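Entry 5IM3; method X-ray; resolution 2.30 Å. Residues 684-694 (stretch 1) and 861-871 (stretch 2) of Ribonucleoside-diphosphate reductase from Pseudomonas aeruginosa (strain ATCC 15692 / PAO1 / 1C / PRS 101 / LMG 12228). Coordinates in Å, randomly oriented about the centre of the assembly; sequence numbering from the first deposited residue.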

# COMPACT_ATOMS: atom_id res chain seq x y z
N PHE A 684 -44.48 8.94 -8.16
CA PHE A 684 -44.94 8.34 -9.41
C PHE A 684 -44.73 6.83 -9.42
O PHE A 684 -45.56 6.08 -9.95
CB PHE A 684 -44.22 8.98 -10.60
CG PHE A 684 -44.50 8.30 -11.91
CD1 PHE A 684 -45.75 8.38 -12.49
CD2 PHE A 684 -43.51 7.57 -12.54
CE1 PHE A 684 -46.01 7.75 -13.70
CE2 PHE A 684 -43.76 6.93 -13.74
CZ PHE A 684 -45.01 7.02 -14.32
N ALA A 685 -43.62 6.36 -8.84
CA ALA A 685 -43.37 4.92 -8.79
C ALA A 685 -44.41 4.22 -7.93
O ALA A 685 -44.85 3.11 -8.25
CB ALA A 685 -41.97 4.65 -8.23
N ASP A 686 -44.82 4.85 -6.83
CA ASP A 686 -45.84 4.28 -5.96
C ASP A 686 -47.18 4.20 -6.67
O ASP A 686 -47.79 3.13 -6.74
CB ASP A 686 -45.95 5.12 -4.68
CG ASP A 686 -46.83 4.48 -3.63
OD1 ASP A 686 -47.78 3.75 -3.99
OD2 ASP A 686 -46.57 4.71 -2.43
N GLN A 687 -47.65 5.32 -7.21
CA GLN A 687 -49.00 5.39 -7.75
C GLN A 687 -49.14 4.66 -9.07
O GLN A 687 -50.20 4.08 -9.35
CB GLN A 687 -49.41 6.85 -7.91
CG GLN A 687 -49.39 7.63 -6.61
CD GLN A 687 -49.60 9.12 -6.81
OE1 GLN A 687 -48.93 9.94 -6.19
NE2 GLN A 687 -50.54 9.47 -7.69
N SER A 688 -48.10 4.67 -9.91
CA SER A 688 -48.19 3.95 -11.18
C SER A 688 -48.28 2.45 -10.94
O SER A 688 -49.01 1.74 -11.65
CB SER A 688 -46.99 4.29 -12.06
OG SER A 688 -45.77 4.13 -11.36
N MET A 689 -47.55 1.93 -9.95
CA MET A 689 -47.66 0.51 -9.63
C MET A 689 -49.02 0.19 -9.01
O MET A 689 -49.60 -0.87 -9.30
CB MET A 689 -46.54 0.09 -8.68
CG MET A 689 -45.44 -0.70 -9.35
SD MET A 689 -46.06 -2.16 -10.20
CE MET A 689 -45.28 -1.97 -11.80
N GLU A 690 -49.54 1.08 -8.17
CA GLU A 690 -50.86 0.87 -7.59
C GLU A 690 -51.93 0.80 -8.68
O GLU A 690 -52.87 0.01 -8.58
CB GLU A 690 -51.18 1.99 -6.60
CG GLU A 690 -52.51 1.81 -5.87
CD GLU A 690 -52.87 3.00 -5.00
OE1 GLU A 690 -52.15 4.02 -5.05
OE2 GLU A 690 -53.88 2.92 -4.27
N ALA A 691 -51.79 1.62 -9.72
CA ALA A 691 -52.76 1.61 -10.81
C ALA A 691 -52.66 0.32 -11.62
O ALA A 691 -53.66 -0.36 -11.84
CB ALA A 691 -52.55 2.83 -11.71
N ILE A 692 -51.45 -0.03 -12.07
CA ILE A 692 -51.26 -1.28 -12.80
C ILE A 692 -51.73 -2.46 -11.95
O ILE A 692 -52.39 -3.37 -12.46
CB ILE A 692 -49.78 -1.43 -13.21
CG1 ILE A 692 -49.38 -0.30 -14.16
CG2 ILE A 692 -49.55 -2.78 -13.89
CD1 ILE A 692 -47.91 -0.27 -14.51
N SER A 693 -51.41 -2.44 -10.66
CA SER A 693 -51.78 -3.55 -9.79
C SER A 693 -53.29 -3.73 -9.74
O SER A 693 -53.80 -4.85 -9.85
CB SER A 693 -51.23 -3.31 -8.38
OG SER A 693 -51.86 -4.18 -7.46
N TYR A 694 -54.02 -2.63 -9.55
CA TYR A 694 -55.48 -2.70 -9.52
C TYR A 694 -56.01 -3.34 -10.80
O TYR A 694 -56.83 -4.27 -10.76
CB TYR A 694 -56.05 -1.29 -9.34
CG TYR A 694 -57.54 -1.25 -9.07
CD1 TYR A 694 -58.45 -1.29 -10.11
CD2 TYR A 694 -58.02 -1.14 -7.77
CE1 TYR A 694 -59.81 -1.24 -9.86
CE2 TYR A 694 -59.38 -1.09 -7.52
CZ TYR A 694 -60.27 -1.14 -8.57
OH TYR A 694 -61.62 -1.08 -8.32
N GLU A 861 -35.96 3.37 -2.15
CA GLU A 861 -37.27 3.84 -1.70
C GLU A 861 -38.31 3.69 -2.80
O GLU A 861 -39.47 3.36 -2.52
CB GLU A 861 -37.18 5.30 -1.25
CG GLU A 861 -36.99 5.47 0.25
CD GLU A 861 -38.20 4.99 1.04
OE1 GLU A 861 -39.28 4.83 0.44
OE2 GLU A 861 -38.06 4.78 2.26
N ALA A 862 -37.93 3.95 -4.05
CA ALA A 862 -38.85 3.76 -5.16
C ALA A 862 -39.24 2.29 -5.28
O ALA A 862 -40.42 1.96 -5.42
CB ALA A 862 -38.21 4.25 -6.46
N ALA A 863 -38.25 1.39 -5.23
CA ALA A 863 -38.55 -0.03 -5.30
C ALA A 863 -39.40 -0.47 -4.11
O ALA A 863 -40.28 -1.31 -4.25
CB ALA A 863 -37.25 -0.83 -5.35
N SER A 864 -39.15 0.12 -2.93
CA SER A 864 -39.94 -0.23 -1.75
C SER A 864 -41.42 0.04 -1.96
O SER A 864 -42.27 -0.76 -1.55
CB SER A 864 -39.43 0.55 -0.54
OG SER A 864 -40.24 0.30 0.60
N ARG A 865 -41.76 1.17 -2.59
CA ARG A 865 -43.16 1.51 -2.77
C ARG A 865 -43.79 0.73 -3.91
O ARG A 865 -45.00 0.46 -3.88
CB ARG A 865 -43.32 3.01 -2.99
CG ARG A 865 -43.28 3.80 -1.70
CD ARG A 865 -42.57 5.10 -1.93
NE ARG A 865 -42.43 5.89 -0.71
CZ ARG A 865 -43.34 6.74 -0.25
NH1 ARG A 865 -44.49 6.91 -0.90
NH2 ARG A 865 -43.11 7.42 0.86
N ARG A 866 -43.01 0.38 -4.94
CA ARG A 866 -43.54 -0.50 -5.97
C ARG A 866 -43.85 -1.88 -5.40
O ARG A 866 -44.85 -2.50 -5.76
CB ARG A 866 -42.55 -0.60 -7.13
CG ARG A 866 -42.52 0.63 -8.03
CD ARG A 866 -41.65 0.40 -9.25
NE ARG A 866 -40.24 0.25 -8.88
CZ ARG A 866 -39.35 1.23 -8.88
NH1 ARG A 866 -39.69 2.46 -9.25
NH2 ARG A 866 -38.10 0.98 -8.51
N GLN A 867 -43.00 -2.36 -4.48
CA GLN A 867 -43.17 -3.68 -3.91
C GLN A 867 -44.43 -3.79 -3.05
O GLN A 867 -44.85 -4.91 -2.74
CB GLN A 867 -41.95 -4.05 -3.07
CG GLN A 867 -41.89 -5.51 -2.63
CD GLN A 867 -41.99 -6.47 -3.79
OE1 GLN A 867 -41.04 -6.64 -4.56
NE2 GLN A 867 -43.15 -7.11 -3.93
N LYS A 868 -45.03 -2.67 -2.66
CA LYS A 868 -46.26 -2.74 -1.87
C LYS A 868 -47.40 -3.33 -2.68
O LYS A 868 -48.34 -3.91 -2.11
CB LYS A 868 -46.67 -1.36 -1.39
CG LYS A 868 -45.54 -0.54 -0.82
CD LYS A 868 -46.05 0.76 -0.22
CE LYS A 868 -46.87 1.57 -1.22
NZ LYS A 868 -47.41 2.82 -0.60
N TRP A 869 -47.36 -3.18 -4.00
CA TRP A 869 -48.45 -3.59 -4.87
C TRP A 869 -48.14 -4.85 -5.67
O TRP A 869 -49.06 -5.45 -6.22
CB TRP A 869 -48.79 -2.45 -5.83
CG TRP A 869 -48.91 -1.13 -5.13
CD1 TRP A 869 -48.02 -0.09 -5.15
CD2 TRP A 869 -49.98 -0.71 -4.28
NE1 TRP A 869 -48.47 0.95 -4.38
CE2 TRP A 869 -49.68 0.59 -3.83
CE3 TRP A 869 -51.17 -1.30 -3.85
CZ2 TRP A 869 -50.52 1.31 -2.98
CZ3 TRP A 869 -52.01 -0.59 -3.01
CH2 TRP A 869 -51.68 0.70 -2.59
N ILE A 870 -46.88 -5.26 -5.73
CA ILE A 870 -46.46 -6.41 -6.51
C ILE A 870 -46.55 -7.65 -5.62
O ILE A 870 -46.09 -7.64 -4.47
CB ILE A 870 -45.04 -6.21 -7.05
CG1 ILE A 870 -45.00 -4.98 -7.97
CG2 ILE A 870 -44.55 -7.45 -7.79
CD1 ILE A 870 -43.61 -4.55 -8.38
N ASP A 871 -47.16 -8.72 -6.14
CA ASP A 871 -47.27 -9.95 -5.36
C ASP A 871 -45.99 -10.77 -5.41
O ASP A 871 -45.70 -11.50 -4.46
CB ASP A 871 -48.46 -10.79 -5.83
CG ASP A 871 -48.61 -10.84 -7.34
OD1 ASP A 871 -47.71 -10.37 -8.05
OD2 ASP A 871 -49.65 -11.34 -7.81

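The rule at the N-terminal end of the two stretches is small against small. Two helical segments run in nearly the same direction, 23° apart, and their axes come within 8.0 Å. Ala685 points its CB toward the other stretch and meets Ala862 with 4.2 Å between Ala685 CB and Ala862 CB. The same methyl also touches a larger neighbour: Arg866 NH1 lies 3.3 Å from Ala685 CB, and the long arginine side chain passes along the alanine.

Farther along, the small pair gives way to bulk. The main bump is Trp869, which has more surface covered by the opposing stretch than any other residue here. Its indole lies in a hollow made by Asp686, Met689 and Glu690, while Ser693 packs at the base of Trp869; the four are spaced so that successive turns of one helix side contribute. Glu690 forms a lid over one face of the ring: Glu690 CG sits 3.5 Å from the centroid of the six-membered ring of Trp869, only 9° off the normal, a CH-pi contact made by the aliphatic part of an acidic side chain. Its carboxylate oxygens find hydrogen bonds elsewhere in the structure. Met689 approaches the indole obliquely, with Met689 CB 3.8 Å from Trp869 CD1.

Met689 is itself a bump. Its CB points toward stretch 2, and the side chain settles between Arg866 and Ile870: Met689 CG is 3.5 Å from Arg866 CG, and Met689 SD is 3.7 Å from Ile870 CG1. The chi1 of -104° lies between wells, as does chi3.

The CA-to-CB bond of Asp686 points sideways, but the t rotamer brings the carboxylate nearer to stretch 2, where the two oxygens meet different partners. At the edge of the indole, Trp869 NE1 donates to Asp686 OD1 at 2.9 Å with a good angle of 158°. Asp686 OD2 takes Lys868 NZ at 2.8 Å in a salt bridge, and a second, longer one from Arg865 NH1 at 3.4 Å, whose hydrogen bond is weak. One buried acid thus answers two cations and the indole NH.

Ser693 closes the far end with little bulk: Ser693 CB is 3.6 Å from Trp869 CB, and Ser693 OG gives a weak hydrogen bond to Trp869 O at 3.3 Å. The pattern is a close alanine pair followed by interlocking large side chains, with a polar clamp on the tryptophan's edge.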